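Local coordinates for protein excinuclease ABC, subunit A. (Deinococcus radiodurans, PDB 2VF7) that binds DNA and hydrolyses ATP as a zinc-containing UvrA-family member of the ABC superfamily, with a probable part in recognising damaged DNA for excision repair, at residues Y58-R63 against G81-D86; I583-R588 against G751-V756; G595-S600 against Q645-V650; K614-T619 against L677-R682; D712-V717 against Q737-A742. The protein carries 1 engineered substitution. One frame throughout, in Å; residues are numbered along the deposited sequence.

Contact 1: Y58-R63 against G81-D86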
# COMPACT_ATOMS: atom_id res chain seq x y z
N TYR A 58 -16.10 3.41 -10.49
CA TYR A 58 -14.67 3.34 -10.21
C TYR A 58 -14.41 2.91 -8.76
O TYR A 58 -13.65 1.96 -8.52
CB TYR A 58 -13.98 4.68 -10.55
CG TYR A 58 -12.58 4.83 -9.99
CD1 TYR A 58 -11.51 4.14 -10.56
CD2 TYR A 58 -12.33 5.67 -8.91
CE1 TYR A 58 -10.22 4.27 -10.04
CE2 TYR A 58 -11.04 5.82 -8.38
CZ TYR A 58 -9.99 5.10 -8.96
OH TYR A 58 -8.71 5.23 -8.46
N ALA A 59 -15.06 3.57 -7.82
CA ALA A 59 -14.82 3.34 -6.39
C ALA A 59 -15.13 1.92 -5.89
O ALA A 59 -14.36 1.37 -5.09
CB ALA A 59 -15.56 4.38 -5.56
N GLU A 60 -16.24 1.34 -6.32
CA GLU A 60 -16.54 -0.06 -5.96
C GLU A 60 -15.55 -1.03 -6.63
O GLU A 60 -15.04 -1.94 -5.99
CB GLU A 60 -18.01 -0.39 -6.29
CG GLU A 60 -18.48 -1.82 -5.96
CD GLU A 60 -18.65 -2.09 -4.47
OE1 GLU A 60 -18.51 -1.15 -3.66
OE2 GLU A 60 -18.90 -3.27 -4.12
N ALA A 61 -15.26 -0.82 -7.91
CA ALA A 61 -14.26 -1.62 -8.62
C ALA A 61 -12.87 -1.64 -7.98
O ALA A 61 -12.19 -2.67 -8.02
CB ALA A 61 -14.15 -1.18 -10.06
N GLN A 62 -12.44 -0.52 -7.40
CA GLN A 62 -11.12 -0.44 -6.73
C GLN A 62 -11.09 -1.01 -5.34
O GLN A 62 -10.14 -1.69 -4.98
CB GLN A 62 -10.58 0.99 -6.68
CG GLN A 62 -9.74 1.35 -7.88
CD GLN A 62 -8.44 2.07 -7.53
OE1 GLN A 62 -7.47 2.02 -8.31
NE2 GLN A 62 -8.40 2.74 -6.36
N ARG A 63 -12.11 -0.72 -4.55
CA ARG A 63 -12.30 -1.35 -3.25
C ARG A 63 -12.21 -2.88 -3.32
O ARG A 63 -11.55 -3.49 -2.49
CB ARG A 63 -13.66 -0.93 -2.68
CG ARG A 63 -14.02 -1.52 -1.33
CD ARG A 63 -15.52 -1.59 -1.20
NE ARG A 63 -15.94 -2.54 -0.18
CZ ARG A 63 -16.60 -3.67 -0.42
NH1 ARG A 63 -16.95 -4.02 -1.67
NH2 ARG A 63 -16.93 -4.46 0.60
N GLY A 81 -14.62 5.04 3.76
CA GLY A 81 -15.98 5.01 3.23
C GLY A 81 -16.19 4.01 2.10
O GLY A 81 -15.27 3.67 1.36
N VAL A 82 -17.43 3.53 1.97
CA VAL A 82 -17.83 2.64 0.88
C VAL A 82 -18.85 3.36 -0.03
O VAL A 82 -19.58 4.24 0.45
CB VAL A 82 -18.49 1.36 1.43
CG1 VAL A 82 -18.11 0.19 0.59
CG2 VAL A 82 -18.07 1.11 2.86
N PRO A 83 -18.89 3.03 -1.34
CA PRO A 83 -20.00 3.58 -2.12
C PRO A 83 -21.35 3.04 -1.63
O PRO A 83 -21.43 1.91 -1.16
CB PRO A 83 -19.71 3.09 -3.55
CG PRO A 83 -18.25 2.74 -3.54
CD PRO A 83 -17.98 2.21 -2.18
N ASP A 84 -22.38 3.88 -1.70
CA ASP A 84 -23.72 3.48 -1.32
C ASP A 84 -24.38 2.83 -2.52
O ASP A 84 -24.84 3.51 -3.43
CB ASP A 84 -24.52 4.68 -0.82
CG ASP A 84 -25.69 4.28 0.07
OD1 ASP A 84 -26.20 3.14 -0.05
OD2 ASP A 84 -26.10 5.12 0.90
N VAL A 85 -24.39 1.51 -2.54
CA VAL A 85 -24.91 0.75 -3.69
C VAL A 85 -25.28 -0.70 -3.31
O VAL A 85 -24.53 -1.38 -2.60
CB VAL A 85 -23.92 0.83 -4.91
CG1 VAL A 85 -22.58 0.16 -4.58
CG2 VAL A 85 -24.55 0.30 -6.19
N ASP A 86 -26.45 -1.17 -3.75
CA ASP A 86 -26.92 -2.53 -3.44
C ASP A 86 -26.09 -3.63 -4.11
O ASP A 86 -25.66 -4.55 -3.43
CB ASP A 86 -28.40 -2.70 -3.80
CG ASP A 86 -29.33 -2.01 -2.84
OD1 ASP A 86 -28.90 -1.82 -1.68
OD2 ASP A 86 -30.47 -1.65 -3.23
O HOH W 1 -20.04 -0.91 -1.56
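The ring of Pro83 sits against the helix 49-69 with its CG as the leading atom, 3.7 Å from Ala59 CB and close to the backbone N of Glu60. Glu60 brings its carboxylate to the same ring: its CG is anti to the backbone N (chi1 -180°), and a bend at chi2 (72°) turns the carboxylate back so that OE1 lies 3.7 Å from Pro83 CD. Arg63 runs extended from CG to NE and crosses Val82 obliquely, CG1 of the valine meeting Arg63 NE at 3.6 Å. On the helix, Arg63 NH1 forms a salt bridge to Glu60 OE2 (3.2 Å), and Arg64 binds the same oxygen. Water 1 donates to Glu60 OE1 (2.6 Å) and to Pro83 O (3.2 Å). The helix is the one that follows the first P-loop, and the 81-86 loop leads into strand 87-89. With two arginines on OE2, the negative charge of Glu60 is probably largely balanced; the direct contact with the loop is van der Waals packing, and the polar link runs through the water on OE1.

Contact 2: I583-R588 against G751-V756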
# COMPACT_ATOMS: atom_id res chain seq x y z
N ILE A 583 -8.32 51.89 -16.58
CA ILE A 583 -8.22 50.64 -15.81
C ILE A 583 -7.76 50.87 -14.37
O ILE A 583 -6.67 51.40 -14.12
CB ILE A 583 -7.30 49.60 -16.50
CG1 ILE A 583 -7.72 49.38 -17.95
CG2 ILE A 583 -7.35 48.26 -15.74
CD1 ILE A 583 -6.85 48.38 -18.71
N THR A 584 -8.61 50.45 -13.44
CA THR A 584 -8.42 50.69 -12.01
C THR A 584 -7.94 49.43 -11.31
O THR A 584 -6.94 49.45 -10.58
CB THR A 584 -9.75 51.16 -11.37
OG1 THR A 584 -10.20 52.34 -12.04
CG2 THR A 584 -9.56 51.45 -9.89
N ARG A 585 -8.66 48.34 -11.52
CA ARG A 585 -8.34 47.07 -10.89
C ARG A 585 -8.10 45.95 -11.90
O ARG A 585 -8.67 45.95 -13.00
CB ARG A 585 -9.48 46.64 -9.98
CG ARG A 585 -9.60 47.42 -8.70
CD ARG A 585 -10.18 46.53 -7.62
NE ARG A 585 -11.40 45.85 -8.06
CZ ARG A 585 -11.83 44.68 -7.57
NH1 ARG A 585 -11.14 44.05 -6.63
NH2 ARG A 585 -12.95 44.14 -8.03
N LEU A 586 -7.24 45.03 -11.50
CA LEU A 586 -7.06 43.74 -12.13
C LEU A 586 -7.73 42.73 -11.21
O LEU A 586 -7.50 42.72 -10.00
CB LEU A 586 -5.56 43.44 -12.27
CG LEU A 586 -4.90 42.16 -12.80
CD1 LEU A 586 -4.85 41.05 -11.77
CD2 LEU A 586 -5.49 41.67 -14.12
N VAL A 587 -8.58 41.89 -11.78
CA VAL A 587 -9.14 40.75 -11.06
C VAL A 587 -8.89 39.50 -11.90
O VAL A 587 -9.37 39.41 -13.02
CB VAL A 587 -10.65 40.92 -10.79
CG1 VAL A 587 -11.27 39.59 -10.39
CG2 VAL A 587 -10.87 41.96 -9.72
N ARG A 588 -8.13 38.55 -11.37
CA ARG A 588 -7.92 37.31 -12.09
C ARG A 588 -8.74 36.19 -11.46
O ARG A 588 -8.80 36.06 -10.24
CB ARG A 588 -6.43 36.96 -12.22
CG ARG A 588 -5.86 36.04 -11.13
CD ARG A 588 -4.69 35.20 -11.66
NE ARG A 588 -5.07 34.45 -12.86
CZ ARG A 588 -4.38 33.44 -13.37
NH1 ARG A 588 -3.24 33.03 -12.80
NH2 ARG A 588 -4.82 32.83 -14.47
N GLY A 751 -17.64 50.64 -13.81
CA GLY A 751 -16.58 49.92 -14.53
C GLY A 751 -15.21 50.08 -13.90
O GLY A 751 -15.09 50.38 -12.71
N GLY A 752 -14.17 49.88 -14.72
CA GLY A 752 -12.80 50.11 -14.29
C GLY A 752 -11.96 48.87 -14.02
O GLY A 752 -10.73 48.93 -14.06
N THR A 753 -12.61 47.75 -13.73
CA THR A 753 -11.88 46.51 -13.47
C THR A 753 -11.78 45.63 -14.72
O THR A 753 -12.76 45.42 -15.43
CB THR A 753 -12.40 45.74 -12.20
OG1 THR A 753 -12.25 44.33 -12.39
CG2 THR A 753 -13.85 46.04 -11.89
N VAL A 754 -10.57 45.14 -14.99
CA VAL A 754 -10.36 44.14 -16.04
C VAL A 754 -10.40 42.76 -15.39
O VAL A 754 -9.64 42.49 -14.45
CB VAL A 754 -9.03 44.39 -16.83
CG1 VAL A 754 -7.83 44.43 -15.90
CG2 VAL A 754 -8.81 43.36 -17.92
N TYR A 755 -11.30 41.91 -15.87
CA TYR A 755 -11.38 40.52 -15.40
C TYR A 755 -10.70 39.61 -16.39
O TYR A 755 -11.12 39.53 -17.55
CB TYR A 755 -12.84 40.08 -15.24
CG TYR A 755 -13.60 40.80 -14.16
CD1 TYR A 755 -14.18 42.04 -14.42
CD2 TYR A 755 -13.74 40.26 -12.89
CE1 TYR A 755 -14.87 42.72 -13.45
CE2 TYR A 755 -14.44 40.94 -11.90
CZ TYR A 755 -15.01 42.18 -12.20
OH TYR A 755 -15.71 42.88 -11.26
N VAL A 756 -9.65 38.92 -15.94
CA VAL A 756 -9.03 37.89 -16.77
C VAL A 756 -9.38 36.47 -16.30
O VAL A 756 -9.14 36.08 -15.16
CB VAL A 756 -7.51 38.11 -17.01
CG1 VAL A 756 -7.20 39.60 -17.25
CG2 VAL A 756 -6.70 37.59 -15.86
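Val587 CG1 lies 3.6 Å from Tyr755 CD2, the two side chains side by side and pointing the same way; Tyr755 CG is anti to its carbonyl carbon (chi1 -66°). On that face of the sheet Arg585 CB also meets Thr753 CB (3.8 Å), and Thr753 OG1 is buried without a polar partner. On the other face, Leu586 CD2 rests against both Val754 CG1 and Val756 CG1, and Ile583 CG2 touches Val754 CG1. Parallel strands 585-588 and 753-756 hold these pairs in step: Val754 N donates to Arg585 O, Val587 N to Val754 O (2.9 Å) and Val756 N to Val587 O. Where the strands begin, Gly752 O takes a nearly straight bond from Thr584 N (2.7 Å, 172°) and a weak one from Arg585 N. Farther out, Glu744 receives a salt bridge from Arg585 NH2 and, through its backbone O, the hydroxyl of Tyr755, while helix 536-551, which follows the second P-loop, covers Leu586, Val754 and Val756. An alanine at Tyr755 would probably open a gap beside Val587 and leave Glu744 O without the hydroxyl. Strand 585-589 is outermost in the nucleotide-binding sheet within this chain; directional backbone bonds set its register, and apolar contacts hold both faces.

Contact 3: G595-S600 against Q645-V650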
# COMPACT_ATOMS: atom_id res chain seq x y z
N GLY A 595 -9.99 26.66 -1.15
CA GLY A 595 -8.96 26.26 -0.17
C GLY A 595 -8.48 24.84 -0.44
O GLY A 595 -9.10 24.11 -1.23
N ARG A 596 -7.39 24.44 0.20
CA ARG A 596 -6.78 23.12 0.01
C ARG A 596 -7.25 22.04 1.00
O ARG A 596 -7.01 20.85 0.78
CB ARG A 596 -5.24 23.22 0.07
CG ARG A 596 -4.56 23.64 -1.25
CD ARG A 596 -4.96 25.07 -1.65
NE ARG A 596 -4.23 25.58 -2.81
CZ ARG A 596 -4.65 26.58 -3.58
NH1 ARG A 596 -5.81 27.18 -3.32
NH2 ARG A 596 -3.91 26.98 -4.62
N THR A 597 -7.90 22.47 2.09
CA THR A 597 -8.37 21.59 3.17
C THR A 597 -9.86 21.85 3.35
O THR A 597 -10.39 22.77 2.74
CB THR A 597 -7.63 21.84 4.50
OG1 THR A 597 -8.06 23.09 5.06
CG2 THR A 597 -6.12 21.86 4.29
N PRO A 598 -10.54 21.01 4.17
CA PRO A 598 -11.97 21.21 4.45
C PRO A 598 -12.38 22.38 5.39
O PRO A 598 -13.58 22.51 5.68
CB PRO A 598 -12.41 19.86 5.04
CG PRO A 598 -11.23 18.90 4.84
CD PRO A 598 -10.03 19.78 4.81
N ARG A 599 -11.42 23.19 5.87
CA ARG A 599 -11.75 24.44 6.58
C ARG A 599 -12.61 25.32 5.70
O ARG A 599 -13.55 25.95 6.17
CB ARG A 599 -10.53 25.32 6.78
CG ARG A 599 -9.57 24.93 7.77
CD ARG A 599 -9.28 26.13 8.65
NE ARG A 599 -10.16 26.05 9.80
CZ ARG A 599 -9.96 25.23 10.83
NH1 ARG A 599 -8.90 24.43 10.87
NH2 ARG A 599 -10.81 25.24 11.83
N SER A 600 -12.19 25.41 4.43
CA SER A 600 -12.76 26.32 3.45
C SER A 600 -14.13 25.87 2.97
O SER A 600 -14.39 24.66 2.83
CB SER A 600 -11.84 26.44 2.24
OG SER A 600 -10.58 26.97 2.61
N GLN A 645 -10.71 20.26 14.93
CA GLN A 645 -10.43 21.69 14.89
C GLN A 645 -11.44 22.44 14.01
O GLN A 645 -11.10 23.41 13.32
CB GLN A 645 -9.00 21.95 14.41
CG GLN A 645 -7.91 21.76 15.46
CD GLN A 645 -6.64 22.57 15.13
OE1 GLN A 645 -6.57 23.23 14.08
NE2 GLN A 645 -5.65 22.52 16.01
N GLY A 646 -12.68 21.97 13.99
CA GLY A 646 -13.74 22.63 13.23
C GLY A 646 -13.77 22.39 11.74
O GLY A 646 -14.53 23.05 11.03
N GLU A 647 -12.97 21.44 11.25
CA GLU A 647 -12.97 21.08 9.82
C GLU A 647 -14.07 20.09 9.45
O GLU A 647 -14.42 19.96 8.28
CB GLU A 647 -11.61 20.53 9.39
CG GLU A 647 -10.48 21.49 9.67
CD GLU A 647 -9.20 21.18 8.93
OE1 GLU A 647 -9.11 20.10 8.29
OE2 GLU A 647 -8.29 22.04 8.97
N GLY A 648 -14.61 19.39 10.45
CA GLY A 648 -15.73 18.48 10.27
C GLY A 648 -15.31 17.13 9.73
O GLY A 648 -16.06 16.16 9.82
N TRP A 649 -14.10 17.11 9.18
CA TRP A 649 -13.53 15.98 8.46
C TRP A 649 -12.11 15.68 8.90
O TRP A 649 -11.38 16.57 9.32
CB TRP A 649 -13.59 16.22 6.96
CG TRP A 649 -14.79 15.58 6.33
CD1 TRP A 649 -14.89 14.29 5.88
CD2 TRP A 649 -16.06 16.18 6.10
NE1 TRP A 649 -16.15 14.05 5.37
CE2 TRP A 649 -16.89 15.20 5.50
CE3 TRP A 649 -16.58 17.45 6.35
CZ2 TRP A 649 -18.19 15.45 5.15
CZ3 TRP A 649 -17.87 17.71 5.98
CH2 TRP A 649 -18.67 16.71 5.38
N VAL A 650 -11.73 14.41 8.81
CA VAL A 650 -10.42 13.95 9.27
C VAL A 650 -9.68 13.16 8.18
O VAL A 650 -10.29 12.34 7.47
CB VAL A 650 -10.53 13.16 10.60
CG1 VAL A 650 -10.95 11.69 10.37
CG2 VAL A 650 -9.22 13.24 11.37
O HOH W 2 -6.55 23.76 7.87
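Arg599 starts with CG anti to its carbonyl carbon (chi1 -75°) and then bends at chi2 and chi3, while Glu647, also with CG anti to the carbonyl carbon (chi1 -57°), extends beyond CG to meet it. The two side chains cross at about a right angle. Arg599 NH1 makes a salt bridge to Glu647 OE2 (3.1 Å), the guanidinium and carboxylate planes standing 75° apart, and Glu647 CG lies over one guanidinium face. Gln645 O approaches the guanidinium edge near NH2. Residues 645-648 follow Cys644, a ligand of the second zinc ion in its four-cysteine site, and lead into strand 649-652 of a two-stranded antiparallel sheet. Asn635 and Phe634 O take further N-H groups of Arg599. Water 2 donates to Glu647 OE2 (2.7 Å) and also bonds to Thr597 OG1. The other oxygen, Glu647 OE1, lies 3.6 Å from Pro598 CD. An alanine at Glu647 would probably leave Arg599 NH1 without its carboxylate mate and take from water 2 its carboxylate acceptor. Pro598 CG packs on Trp649 CB (4.2 Å).

Contact 4: K614-T619 against L677-R682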
# COMPACT_ATOMS: atom_id res chain seq x y z
N LYS A 614 -23.00 36.68 14.00
CA LYS A 614 -23.67 37.84 14.59
C LYS A 614 -25.15 37.58 14.97
O LYS A 614 -25.58 37.97 16.05
CB LYS A 614 -23.56 38.99 13.59
CG LYS A 614 -24.03 40.32 14.04
CD LYS A 614 -24.20 41.27 12.86
CE LYS A 614 -25.60 41.16 12.21
NZ LYS A 614 -25.67 40.10 11.16
N LEU A 615 -25.90 36.91 14.10
CA LEU A 615 -27.33 36.63 14.32
C LEU A 615 -27.55 35.56 15.36
O LEU A 615 -28.60 35.50 15.98
CB LEU A 615 -28.01 36.17 13.01
CG LEU A 615 -28.16 37.09 11.79
CD1 LEU A 615 -28.72 36.35 10.59
CD2 LEU A 615 -29.00 38.34 12.13
N PHE A 616 -26.58 34.66 15.49
CA PHE A 616 -26.61 33.62 16.52
C PHE A 616 -26.24 34.18 17.90
O PHE A 616 -26.86 33.82 18.89
CB PHE A 616 -25.70 32.44 16.13
CG PHE A 616 -26.39 31.40 15.26
CD1 PHE A 616 -26.44 31.54 13.88
CD2 PHE A 616 -27.00 30.29 15.84
CE1 PHE A 616 -27.10 30.62 13.09
CE2 PHE A 616 -27.66 29.36 15.06
CZ PHE A 616 -27.70 29.50 13.68
N ALA A 617 -25.26 35.07 17.93
CA ALA A 617 -24.81 35.71 19.16
C ALA A 617 -25.87 36.62 19.80
O ALA A 617 -25.73 36.99 20.97
CB ALA A 617 -23.54 36.48 18.90
N ALA A 618 -26.90 36.97 19.03
CA ALA A 618 -27.98 37.87 19.49
C ALA A 618 -29.26 37.15 19.98
O ALA A 618 -30.27 37.80 20.24
CB ALA A 618 -28.32 38.86 18.40
N THR A 619 -29.20 35.83 20.12
CA THR A 619 -30.35 35.03 20.53
C THR A 619 -30.44 34.95 22.04
O THR A 619 -29.41 35.07 22.72
CB THR A 619 -30.31 33.59 19.93
OG1 THR A 619 -29.03 33.00 20.15
CG2 THR A 619 -30.59 33.63 18.44
N LEU A 677 -24.52 23.65 19.61
CA LEU A 677 -25.59 23.28 18.67
C LEU A 677 -26.97 23.30 19.32
O LEU A 677 -27.99 23.12 18.65
CB LEU A 677 -25.32 21.89 18.04
CG LEU A 677 -24.01 21.64 17.27
CD1 LEU A 677 -23.70 20.14 17.26
CD2 LEU A 677 -24.08 22.17 15.87
N GLU A 678 -26.97 23.51 20.63
CA GLU A 678 -28.20 23.73 21.41
C GLU A 678 -28.83 25.11 21.17
O GLU A 678 -30.00 25.32 21.52
CB GLU A 678 -27.91 23.57 22.91
CG GLU A 678 -27.57 22.14 23.34
CD GLU A 678 -27.48 22.00 24.85
OE1 GLU A 678 -27.30 20.84 25.33
OE2 GLU A 678 -27.59 23.03 25.56
N VAL A 679 -28.05 26.03 20.60
CA VAL A 679 -28.50 27.40 20.30
C VAL A 679 -29.10 27.47 18.90
O VAL A 679 -28.46 27.09 17.91
CB VAL A 679 -27.33 28.45 20.42
CG1 VAL A 679 -27.84 29.88 20.20
CG2 VAL A 679 -26.61 28.31 21.78
N GLU A 680 -30.34 27.96 18.82
CA GLU A 680 -31.03 28.07 17.53
C GLU A 680 -31.50 29.48 17.17
O GLU A 680 -32.19 30.15 17.96
CB GLU A 680 -32.22 27.11 17.48
CG GLU A 680 -31.89 25.65 17.63
CD GLU A 680 -33.14 24.81 17.84
OE1 GLU A 680 -34.19 25.38 18.19
OE2 GLU A 680 -33.10 23.58 17.65
N TYR A 681 -31.12 29.91 15.98
CA TYR A 681 -31.67 31.11 15.33
C TYR A 681 -32.77 30.66 14.37
O TYR A 681 -32.51 29.96 13.38
CB TYR A 681 -30.57 31.85 14.55
CG TYR A 681 -31.08 32.92 13.59
CD1 TYR A 681 -31.61 34.13 14.05
CD2 TYR A 681 -31.00 32.72 12.21
CE1 TYR A 681 -32.07 35.10 13.15
CE2 TYR A 681 -31.45 33.68 11.33
CZ TYR A 681 -31.98 34.86 11.80
OH TYR A 681 -32.41 35.80 10.90
N ARG A 682 -34.00 31.05 14.70
CA ARG A 682 -35.20 30.72 13.93
C ARG A 682 -35.37 29.23 13.66
O ARG A 682 -35.61 28.83 12.52
CB ARG A 682 -35.27 31.52 12.62
CG ARG A 682 -35.81 32.94 12.76
CD ARG A 682 -36.25 33.42 11.39
NE ARG A 682 -35.13 33.92 10.59
CZ ARG A 682 -35.06 33.87 9.26
NH1 ARG A 682 -36.03 33.30 8.55
NH2 ARG A 682 -34.00 34.38 8.63
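Tyr681 lies against Leu615 and Phe616 at the C-terminal end of helix 609-617, packed there by the loop that precedes helix 686-690. Both belong to the region inserted between strand 585-589 and the signature helix 733-743 of the second ABC-type half, away from the zinc and ADP sites. The tyrosine CB is the first atom to make contact: it stands over the centre of the Phe616 ring, a CH-pi contact with CB 3.8 Å from the centroid. Its CG is anti to the backbone N (chi1 167°), and the ring beyond it lies against Leu615. There CD1 passes Leu615 O, and the ring is sandwiched between two aliphatic groups, Leu615 CB over one face, 4.2 Å from the centroid, and Arg682 CG over the opposite one. Farther along, Tyr681 CE2 and CZ meet Leu615 CD1, with Tyr681 CZ 3.8 Å from Leu615 CD1. At the tip, Tyr681 OH receives a hydrogen bond from Arg682 NH2 (3.1 Å), in the guanidinium plane, and Glu704 is a further, weak partner. The Phe616 and Tyr681 rings meet obliquely, with planes at 56°. The Phe616 ring turns its edge to Val679 O, and Ile686 and Val689 also touch its side chain. Thr619, the N-cap residue of helix 620-624, donates its hydroxyl to Phe616 O at 2.6 Å, in the carbonyl plane, and Val679 CG1 lies 3.3 Å from Thr619 OG1.

Contact 5: D712-V717 against Q737-A742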
# COMPACT_ATOMS: atom_id res chain seq x y z
N ASP A 712 -27.35 35.41 -3.71
CA ASP A 712 -28.02 35.70 -4.99
C ASP A 712 -27.08 35.54 -6.19
O ASP A 712 -27.47 34.96 -7.21
CB ASP A 712 -28.64 37.11 -4.96
CG ASP A 712 -29.71 37.31 -6.03
OD1 ASP A 712 -30.70 36.55 -6.06
OD2 ASP A 712 -29.56 38.25 -6.85
N THR A 713 -25.85 36.06 -6.07
CA THR A 713 -24.80 35.88 -7.10
C THR A 713 -24.36 34.41 -7.25
O THR A 713 -24.05 33.96 -8.34
CB THR A 713 -23.53 36.74 -6.82
OG1 THR A 713 -23.01 36.45 -5.51
CG2 THR A 713 -23.84 38.21 -6.94
N LEU A 714 -24.35 33.67 -6.15
CA LEU A 714 -24.07 32.23 -6.22
C LEU A 714 -25.17 31.47 -6.90
O LEU A 714 -24.94 30.42 -7.49
CB LEU A 714 -23.86 31.67 -4.83
CG LEU A 714 -22.57 32.11 -4.16
CD1 LEU A 714 -22.65 31.72 -2.69
CD2 LEU A 714 -21.35 31.45 -4.84
N ARG A 715 -26.38 32.01 -6.84
CA ARG A 715 -27.54 31.33 -7.41
C ARG A 715 -27.61 31.62 -8.89
O ARG A 715 -27.75 30.70 -9.69
CB ARG A 715 -28.81 31.74 -6.67
CG ARG A 715 -29.83 30.64 -6.55
CD ARG A 715 -31.00 31.05 -5.66
NE ARG A 715 -32.27 30.53 -6.16
CZ ARG A 715 -32.97 31.08 -7.15
NH1 ARG A 715 -32.54 32.18 -7.75
NH2 ARG A 715 -34.11 30.53 -7.55
N GLU A 716 -27.49 32.90 -9.23
CA GLU A 716 -27.40 33.38 -10.62
C GLU A 716 -26.34 32.67 -11.47
O GLU A 716 -26.47 32.57 -12.70
CB GLU A 716 -27.12 34.89 -10.63
CG GLU A 716 -28.35 35.78 -10.49
CD GLU A 716 -28.01 37.25 -10.28
OE1 GLU A 716 -27.34 37.59 -9.27
OE2 GLU A 716 -28.44 38.09 -11.12
N VAL A 717 -25.28 32.21 -10.83
CA VAL A 717 -24.10 31.71 -11.54
C VAL A 717 -24.16 30.16 -11.68
O VAL A 717 -23.31 29.54 -12.33
CB VAL A 717 -22.79 32.30 -10.89
CG1 VAL A 717 -22.09 31.32 -9.94
CG2 VAL A 717 -21.86 32.84 -11.94
N GLN A 737 -14.25 27.94 -9.56
CA GLN A 737 -14.11 29.12 -10.43
C GLN A 737 -15.33 30.04 -10.33
O GLN A 737 -15.18 31.26 -10.20
CB GLN A 737 -13.87 28.70 -11.90
CG GLN A 737 -13.59 29.88 -12.84
CD GLN A 737 -12.77 29.53 -14.09
OE1 GLN A 737 -12.53 28.35 -14.39
NE2 GLN A 737 -12.32 30.56 -14.81
N ARG A 738 -16.52 29.45 -10.40
CA ARG A 738 -17.78 30.18 -10.32
C ARG A 738 -18.06 30.81 -8.95
O ARG A 738 -18.75 31.79 -8.87
CB ARG A 738 -18.94 29.29 -10.76
CG ARG A 738 -18.97 28.96 -12.25
CD ARG A 738 -20.16 28.08 -12.59
NE ARG A 738 -19.92 26.65 -12.34
CZ ARG A 738 -20.88 25.73 -12.19
NH1 ARG A 738 -22.18 26.07 -12.26
NH2 ARG A 738 -20.56 24.46 -11.99
N ILE A 739 -17.54 30.22 -7.87
CA ILE A 739 -17.65 30.81 -6.52
C ILE A 739 -16.83 32.10 -6.44
O ILE A 739 -17.29 33.12 -5.90
CB ILE A 739 -17.19 29.80 -5.42
CG1 ILE A 739 -17.95 28.47 -5.52
CG2 ILE A 739 -17.34 30.37 -4.01
CD1 ILE A 739 -17.59 27.47 -4.43
N LYS A 740 -15.62 32.06 -7.00
CA LYS A 740 -14.69 33.19 -7.02
C LYS A 740 -15.25 34.32 -7.85
O LYS A 740 -15.10 35.49 -7.50
CB LYS A 740 -13.35 32.79 -7.62
CG LYS A 740 -12.49 31.88 -6.75
CD LYS A 740 -11.44 31.27 -7.64
CE LYS A 740 -10.81 30.08 -7.01
NZ LYS A 740 -9.56 30.46 -6.33
N LEU A 741 -15.88 33.95 -8.97
CA LEU A 741 -16.55 34.89 -9.85
C LEU A 741 -17.71 35.59 -9.15
O LEU A 741 -17.84 36.80 -9.28
CB LEU A 741 -17.07 34.17 -11.09
CG LEU A 741 -17.59 34.96 -12.29
CD1 LEU A 741 -16.62 36.07 -12.70
CD2 LEU A 741 -17.88 34.03 -13.47
N ALA A 742 -18.54 34.84 -8.43
CA ALA A 742 -19.72 35.39 -7.77
C ALA A 742 -19.33 36.35 -6.66
O ALA A 742 -20.00 37.37 -6.44
CB ALA A 742 -20.61 34.29 -7.24
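Helices 712-716 and 737-742 pass each other with local axes 9.0 Å apart and N-to-C directions at 135°, and their CA atoms come nearest at Thr713 and Ala742, 5.1 Å apart. The small side chain of Ala742 is consistent with this approach: its CB lies 3.6 Å from Thr713 O and 3.7 Å from Thr713 OG1, with Leu714 CD2 at 3.8 Å. The threonine hydroxyl is used within its own helix, bonding to Ala710 O. Leu714 has CG anti to its carbonyl carbon (chi1 -71°), and its CD2 also rests against CA and CG2 of Ile739. Val717, at the end of the segment, supplies the other main contact. Its CG1 packs on Arg738 CB (3.8 Å) and backbone O, whereas CG2 faces Leu741 CD2 at a longer distance. In the conformer modelled here, Val717 O lies in the plane of the Arg738 guanidinium, at its edge, and the NE of this arginine is bonded to Gly734 O in its own helix. Met602 touches Leu714 and Ile739, and Leu772 of helix 766-781 touches Val717 and Leu741, extending the apolar core. Helix 733-743 begins in the sequence LSGGE, the ABC signature motif, so the contact is a helix-helix packing behind that motif, with the Arg738 side chain about 7 Å from a bound ADP.

From the N terminus, contact 1 closes first, a short loop of 17 residues that ties the helix after the first P-loop to the segment before strand 87-89. The other four contacts lie in the second nucleotide-binding half. Contact 2 closes the widest loop, pairing strands 585-589 and 753-758, and contacts 3, 4 and 5 all fall within it. Contacts 3 and 4 cross: contact 3 ties the loop after strand 585-589 to the zinc-binding turn and strand 649-652, and contact 4 ties the end of helix 609-617 to the loop before helix 686-690. Contact 5 follows in series, joining two helices, the second of which leads into strand 753-758. Its centre is about 17 Å from that of contact 2.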